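Local atomic coordinates of SusD superfamily protein (Bacteroides fragilis NCTC 9343, PDB entry 3NQP), a protein that has no assigned specific function but, as a SusD-family outer-membrane protein, probably binds sugars at the cell surface. Residues F46-R50 with G51-I55; E473-L476 with L477-P481. All blocks are in the same frame, centred on the assembly; numbering follows the deposited sequence.

Interaction 1: F46-R50 with G51-I55; sequences FGELR and GGRFI
Glu48 meets Gly51, Arg53 and Phe54 where helix 39-48 gives way to loop. Its carbonyl closes a type I turn that runs from Glu48 to Gly51 by accepting the Gly51 N-H, Glu48 O to Gly51 N being 2.9 Å. The same oxygen also faces the edge of the Phe54 ring, near its plane. A bend in the Glu48 side chain (chi2 -77°) directs the carboxylate at Arg53. Carboxylate and guanidinium are almost coplanar, 8° between their planes, yet the direct salt bridge is long: Glu48 OE1 to Arg53 NH2 is 3.4 Å and the bond is weak. Water 1 bridges the two groups as well, donating to both Glu48 O and Glu48 OE1 (2.7 Å to the latter) and accepting from Arg53 NE at 3.1 Å, within the guanidinium plane. Tyr319 OH bonds to OE1 as well, Gly450 N holds OE2, and Asp443 O takes Arg53 NH1.

Leu49 follows, its CD2 methyl lying over the centre of one face of the Phe54 ring, 4.0 Å from the centroid and 9° off the normal, a CH-pi contact. The Phe54 ring also meets that of Tyr319. At a separate place, water 2 joins the Leu49 carbonyl to the loop, donating to Leu49 O at 3.0 Å and accepting from Gly52 N at 2.9 Å. The Arg50 side chain leads away from the loop, where NE and NH2 bond to Gln73 OE1 and Lys491 O.

Glu48, Arg53 and water 1 thus form a buried polar centre in which the water supplements a long ionic bridge. So many donors around the Glu48 carboxylate would be expected to stabilise its ionised form.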
loop_
_atom_site.group_PDB
_atom_site.type_symbol
_atom_site.label_atom_id
_atom_site.label_comp_id
_atom_site.label_asym_id
_atom_site.label_seq_id
_atom_site.Cartn_x
_atom_site.Cartn_y
_atom_site.Cartn_z
ATOM N N PHE A 46 4.734 0.212 6.474
ATOM C CA PHE A 46 3.764 -0.816 6.849
ATOM C C PHE A 46 3.512 -1.827 5.686
ATOM O O PHE A 46 3.522 -3.026 5.890
ATOM C CB PHE A 46 2.443 -0.171 7.200
ATOM C CG PHE A 46 2.424 0.626 8.474
ATOM C CD1 PHE A 46 3.378 0.468 9.484
ATOM C CD2 PHE A 46 1.356 1.463 8.724
ATOM C CE1 PHE A 46 3.272 1.196 10.689
ATOM C CE2 PHE A 46 1.242 2.179 9.951
ATOM C CZ PHE A 46 2.222 2.060 10.909
ATOM N N GLY A 47 3.340 -1.327 4.466
ATOM C CA GLY A 47 2.892 -2.158 3.355
ATOM C C GLY A 47 3.984 -2.933 2.650
ATOM O O GLY A 47 3.715 -4.028 2.154
ATOM N N GLU A 48 5.189 -2.361 2.543
ATOM C CA GLU A 48 6.250 -2.969 1.680
ATOM C C GLU A 48 7.383 -3.633 2.446
ATOM O O GLU A 48 7.811 -4.724 2.094
ATOM C CB GLU A 48 6.957 -1.904 0.816
ATOM C CG GLU A 48 6.208 -1.338 -0.277
ATOM C CD GLU A 48 6.079 -2.209 -1.496
ATOM O OE1 GLU A 48 6.953 -3.046 -1.821
ATOM O OE2 GLU A 48 5.090 -1.971 -2.179
ATOM N N LEU A 49 7.920 -2.942 3.459
ATOM C CA LEU A 49 9.261 -3.319 3.942
ATOM C C LEU A 49 9.422 -4.725 4.496
ATOM O O LEU A 49 10.485 -5.311 4.354
ATOM C CB LEU A 49 9.810 -2.313 4.943
ATOM C CG LEU A 49 10.166 -0.893 4.464
ATOM C CD1 LEU A 49 10.724 -0.110 5.666
ATOM C CD2 LEU A 49 11.123 -0.831 3.225
ATOM N N ARG A 50 8.418 -5.237 5.190
ATOM C CA ARG A 50 8.497 -6.597 5.755
ATOM C C ARG A 50 8.197 -7.686 4.720
ATOM O O ARG A 50 8.151 -8.869 5.063
ATOM C CB ARG A 50 7.533 -6.726 6.938
ATOM C CG ARG A 50 7.942 -5.903 8.131
ATOM C CD ARG A 50 7.047 -6.236 9.350
ATOM N NE ARG A 50 7.399 -7.561 9.868
ATOM C CZ ARG A 50 6.926 -8.150 10.956
ATOM N NH1 ARG A 50 5.997 -7.587 11.710
ATOM N NH2 ARG A 50 7.397 -9.347 11.285
ATOM N N GLY A 51 7.970 -7.274 3.474
ATOM C CA GLY A 51 7.583 -8.189 2.390
ATOM C C GLY A 51 8.604 -9.190 1.854
ATOM O O GLY A 51 8.265 -9.926 0.970
ATOM N N GLY A 52 9.841 -9.229 2.360
ATOM C CA GLY A 52 10.759 -10.319 2.015
ATOM C C GLY A 52 11.487 -10.105 0.705
ATOM O O GLY A 52 12.089 -11.028 0.159
ATOM N N ARG A 53 11.436 -8.903 0.168
ATOM C CA ARG A 53 12.110 -8.661 -1.110
ATOM C C ARG A 53 13.012 -7.450 -1.189
ATOM O O ARG A 53 13.426 -7.040 -2.307
ATOM C CB ARG A 53 11.102 -8.643 -2.257
ATOM C CG ARG A 53 9.940 -7.750 -2.079
ATOM C CD ARG A 53 8.990 -7.907 -3.324
ATOM N NE ARG A 53 7.971 -6.893 -3.236
ATOM C CZ ARG A 53 7.034 -6.632 -4.140
ATOM N NH1 ARG A 53 6.955 -7.326 -5.267
ATOM N NH2 ARG A 53 6.142 -5.657 -3.885
ATOM N N PHE A 54 13.388 -6.911 -0.028
ATOM C CA PHE A 54 14.323 -5.807 0.049
ATOM C C PHE A 54 15.716 -6.342 0.424
ATOM O O PHE A 54 15.828 -7.367 1.057
ATOM C CB PHE A 54 13.834 -4.800 1.076
ATOM C CG PHE A 54 12.785 -3.864 0.544
ATOM C CD1 PHE A 54 13.132 -2.738 -0.150
ATOM C CD2 PHE A 54 11.472 -4.156 0.667
ATOM C CE1 PHE A 54 12.180 -1.893 -0.670
ATOM C CE2 PHE A 54 10.507 -3.320 0.152
ATOM C CZ PHE A 54 10.864 -2.192 -0.531
ATOM N N ILE A 55 16.770 -5.701 -0.055
ATOM C CA ILE A 55 18.095 -6.071 0.392
ATOM C C ILE A 55 18.416 -5.293 1.687
ATOM O O ILE A 55 17.757 -4.287 2.007
ATOM C CB ILE A 55 19.147 -5.825 -0.688
ATOM C CG1 ILE A 55 19.314 -4.340 -0.970
ATOM C CG2 ILE A 55 18.813 -6.564 -2.001
ATOM C CD1 ILE A 55 20.643 -3.825 -0.563
HETATM O O HOH W 1 7.562 -5.402 -0.597
HETATM O O HOH W 2 11.505 -8.096 4.488
#

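Interaction 2: E473-L476 with L477-P481; sequences EGSL and LGDAP
The carboxylate of Asp479 is the flat side-chain group that reaches Ser475, and it does so through one oxygen: OD1 comes to 3.4 Å from Ser475 OG, a close approach without a hydrogen bond. That oxygen also takes a weak bond from the N-H of Ala480.

With chi1 at 71°, Ser475 OG is tucked over the serine's own backbone and faces the returning chain. It accepts from Gly478, with N to OG at 2.9 Å, and more weakly from Asp479, whose N lies 3.3 Å from OG. The hydroxyl in turn donates to Lys472 O, its strongest polar partner, which accounts for its proton not being spent on Asp479 OD1. The Gly478 N-H also makes a weak bond to Ser475 O, 3.4 Å from N to O, and so is shared between hydroxyl and carbonyl. Beside the hydroxyl, Ser475 CB approaches Ala480 O closely, at 3.1 Å.

Leu476 and Leu477 occupy the bend, their side chains only loosely together, with CG of Leu476 4.4 Å from CD2 of Leu477. Both touch Ala322 of helix 321-325.

Backbone angles and bonding are those of a type I-like reverse turn with a serine in first place and, in fourth, a glycine in left-handed conformation, here set at the surface in the long connection between helices 452-458 and 498-503.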
loop_
_atom_site.group_PDB
_atom_site.type_symbol
_atom_site.label_atom_id
_atom_site.label_comp_id
_atom_site.label_asym_id
_atom_site.label_seq_id
_atom_site.Cartn_x
_atom_site.Cartn_y
_atom_site.Cartn_z
ATOM N N GLU A 473 6.671 -20.867 0.048
ATOM C CA GLU A 473 5.997 -20.402 -1.160
ATOM C C GLU A 473 5.707 -18.900 -1.180
ATOM O O GLU A 473 5.584 -18.308 -2.268
ATOM C CB GLU A 473 4.689 -21.177 -1.409
ATOM C CG GLU A 473 4.919 -22.648 -1.713
ATOM C CD GLU A 473 4.960 -23.527 -0.467
ATOM O OE1 GLU A 473 5.113 -23.029 0.656
ATOM O OE2 GLU A 473 4.860 -24.736 -0.622
ATOM N N GLY A 474 5.633 -18.278 -0.006
ATOM C CA GLY A 474 5.459 -16.809 0.077
ATOM C C GLY A 474 6.737 -15.977 -0.111
ATOM O O GLY A 474 6.669 -14.754 -0.321
ATOM N N SER A 475 7.896 -16.623 0.029
ATOM C CA SER A 475 9.180 -15.937 -0.108
ATOM C C SER A 475 9.505 -15.659 -1.562
ATOM O O SER A 475 8.999 -16.303 -2.471
ATOM C CB SER A 475 10.332 -16.746 0.526
ATOM O OG SER A 475 10.656 -17.912 -0.232
ATOM N N LEU A 476 10.405 -14.716 -1.746
ATOM C CA LEU A 476 10.794 -14.247 -3.072
ATOM C C LEU A 476 11.384 -15.350 -3.888
ATOM O O LEU A 476 10.982 -15.550 -5.049
ATOM C CB LEU A 476 11.805 -13.122 -2.985
ATOM C CG LEU A 476 12.254 -12.519 -4.336
ATOM C CD1 LEU A 476 11.058 -11.983 -5.122
ATOM C CD2 LEU A 476 13.274 -11.412 -4.116
ATOM N N LEU A 477 12.307 -16.080 -3.267
ATOM C CA LEU A 477 13.018 -17.167 -3.938
ATOM C C LEU A 477 12.338 -18.553 -3.829
ATOM O O LEU A 477 12.716 -19.460 -4.547
ATOM C CB LEU A 477 14.475 -17.232 -3.429
ATOM C CG LEU A 477 15.371 -16.019 -3.764
ATOM C CD1 LEU A 477 16.860 -16.270 -3.402
ATOM C CD2 LEU A 477 15.208 -15.588 -5.263
ATOM N N GLY A 478 11.381 -18.732 -2.916
ATOM C CA GLY A 478 10.708 -20.039 -2.757
ATOM C C GLY A 478 11.420 -21.014 -1.834
ATOM O O GLY A 478 11.008 -22.175 -1.697
ATOM N N ASP A 479 12.451 -20.537 -1.157
ATOM C CA ASP A 479 13.387 -21.386 -0.436
ATOM C C ASP A 479 13.095 -21.492 1.056
ATOM O O ASP A 479 13.282 -22.553 1.637
ATOM C CB ASP A 479 14.818 -20.884 -0.604
ATOM C CG ASP A 479 15.004 -19.410 -0.169
ATOM O OD1 ASP A 479 14.008 -18.625 -0.065
ATOM O OD2 ASP A 479 16.179 -19.027 0.043
ATOM N N ALA A 480 12.627 -20.422 1.680
ATOM C CA ALA A 480 12.455 -20.442 3.148
ATOM C C ALA A 480 11.388 -19.437 3.551
ATOM O O ALA A 480 11.303 -18.376 2.966
ATOM C CB ALA A 480 13.796 -20.088 3.851
ATOM N N PRO A 481 10.615 -19.746 4.588
ATOM C CA PRO A 481 9.541 -18.840 4.962
ATOM C C PRO A 481 10.094 -17.534 5.491
ATOM O O PRO A 481 11.172 -17.531 6.086
ATOM C CB PRO A 481 8.816 -19.576 6.084
ATOM C CG PRO A 481 9.712 -20.659 6.535
ATOM C CD PRO A 481 10.666 -20.958 5.431
#

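In the fold
Interaction 1 is buried, its centre about 11 Å from that of the chain, whereas interaction 2 lies largely at the surface, its centre about 21 Å from the same point; the centres of the two contacts are about 13 Å apart. Both are chain reversals, but the inner one relies on charged groups, bound water and an aromatic face, while the outer one is organised by a serine hydroxyl and backbone N-H groups. Leu476 joins them, packing its CB against Gly52 O and its CD2 against Arg53 CB. Arg452, on helix 452-458, adds a polar link, with NH1 bonded to the carbonyls of both Gly51 and Gly474, so sequence-distant N-terminal and C-terminal loops meet at one helix.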